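Local structure of carbohydrate binding family 6 (Clostridium thermocellum, 5A8C) at residues G191-M194 against I195-V198. The protein is an alpha-L-arabinofuranosidase of glycoside hydrolase family 43 with a five-bladed beta-propeller fold, probably releasing terminal arabinofuranosyl units from arabinose-containing glycans. Sequence-based numbering, arbitrary orientation.
Sequences GNDM and ISTV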
# COMPACT_ATOMS: atom_id res chain seq x y z
N GLY A 191 -9.25 15.08 -7.97
CA GLY A 191 -10.50 15.75 -7.77
C GLY A 191 -11.33 15.12 -6.67
O GLY A 191 -11.11 13.96 -6.26
N ASN A 192 -12.34 15.86 -6.21
CA ASN A 192 -13.20 15.34 -5.15
C ASN A 192 -13.94 14.06 -5.59
O ASN A 192 -14.30 13.27 -4.72
CB ASN A 192 -14.21 16.37 -4.68
CG ASN A 192 -13.57 17.51 -3.86
OD1 ASN A 192 -12.39 17.46 -3.50
ND2 ASN A 192 -14.35 18.51 -3.55
N ASP A 193 -14.13 13.85 -6.89
CA ASP A 193 -14.74 12.61 -7.38
C ASP A 193 -13.80 11.44 -7.34
O ASP A 193 -14.25 10.31 -7.62
CB ASP A 193 -15.34 12.80 -8.77
CG ASP A 193 -14.32 13.06 -9.92
OD1 ASP A 193 -13.11 12.82 -9.77
OD2 ASP A 193 -14.82 13.43 -11.03
N MET A 194 -12.53 11.63 -7.02
CA MET A 194 -11.55 10.60 -6.77
C MET A 194 -11.17 9.77 -7.99
O MET A 194 -10.36 8.84 -7.90
CB MET A 194 -11.98 9.70 -5.63
CG MET A 194 -12.13 10.46 -4.33
SD MET A 194 -10.57 11.19 -3.73
CE MET A 194 -9.88 9.78 -2.84
N ILE A 195 -11.63 10.20 -9.19
CA ILE A 195 -11.40 9.47 -10.45
C ILE A 195 -10.84 10.39 -11.52
O ILE A 195 -10.88 10.05 -12.70
CB ILE A 195 -12.67 8.72 -10.92
CG1 ILE A 195 -13.82 9.71 -11.22
CG2 ILE A 195 -13.08 7.67 -9.92
CD1 ILE A 195 -14.93 9.06 -11.99
N SER A 196 -10.25 11.52 -11.09
CA SER A 196 -9.67 12.52 -11.96
C SER A 196 -8.51 13.14 -11.24
O SER A 196 -8.47 13.13 -10.00
CB SER A 196 -10.74 13.56 -12.28
OG SER A 196 -11.22 14.22 -11.12
N THR A 197 -7.58 13.70 -12.00
CA THR A 197 -6.50 14.47 -11.45
C THR A 197 -6.77 15.96 -11.63
O THR A 197 -7.54 16.34 -12.50
CB THR A 197 -5.16 14.07 -12.08
OG1 THR A 197 -5.20 14.28 -13.48
CG2 THR A 197 -4.78 12.62 -11.82
N VAL A 198 -6.12 16.76 -10.81
CA VAL A 198 -6.21 18.19 -10.89
C VAL A 198 -4.77 18.72 -10.95
O VAL A 198 -3.98 18.44 -10.06
CB VAL A 198 -6.92 18.80 -9.66
CG1 VAL A 198 -6.93 20.34 -9.75
CG2 VAL A 198 -8.33 18.29 -9.56
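Asp193 turns its carboxylate toward Ile195 and Ser196, where a single oxygen, OD1, takes two hydrogen bonds. The hydroxyl OG of Ser196 donates to Asp193 OD1 at 2.7 Å, arriving on the syn side and 29° out of the carboxylate plane. From the opposite face the backbone N of Ile195 donates to Asp193 OD1 at 3.1 Å in a nearly straight bond (N-H...O 166°), which makes an Asx turn. Two donors on opposite faces restrict rotation of the carboxylate about its CB-CG bond. Its reach follows from chi1 of 67°, which sets CG between the backbone N and the carbonyl carbon.

Backbone bonds define the reversal itself. Gly191 to Met194 form a type I beta turn, with Met194 N bonded to Gly191 O at 2.8 Å. Outside this bond, Gly191 N donates to Ser196 O at 2.9 Å, joining the two arms of the hairpin, while positive phi at Met194 helps bring the chain round.

Van der Waals contacts flank the polar core. Ile195 CG1 lies 3.5 Å from Asp193 OD1, the two side chains crossing at about a right angle. Farther along, Val198 CG2 rests against the backbone of Gly191, 3.7 Å from its N.

The turn links strand 185-190 to the short, weakly bonded strand 197-198, antiparallel in a sheet that is probably one blade of the five-bladed propeller, with Val198 pairing to Lys189 through the backbone. Met194 is the buried residue of this surface loop, and its side chain packs on Val107 and Arg109 of strand 104-109, Tyr114 of strand 112-118, and Val165 and Val167 of strand 164-167; its carbonyl oxygen hydrogen-bonds Tyr116 OH.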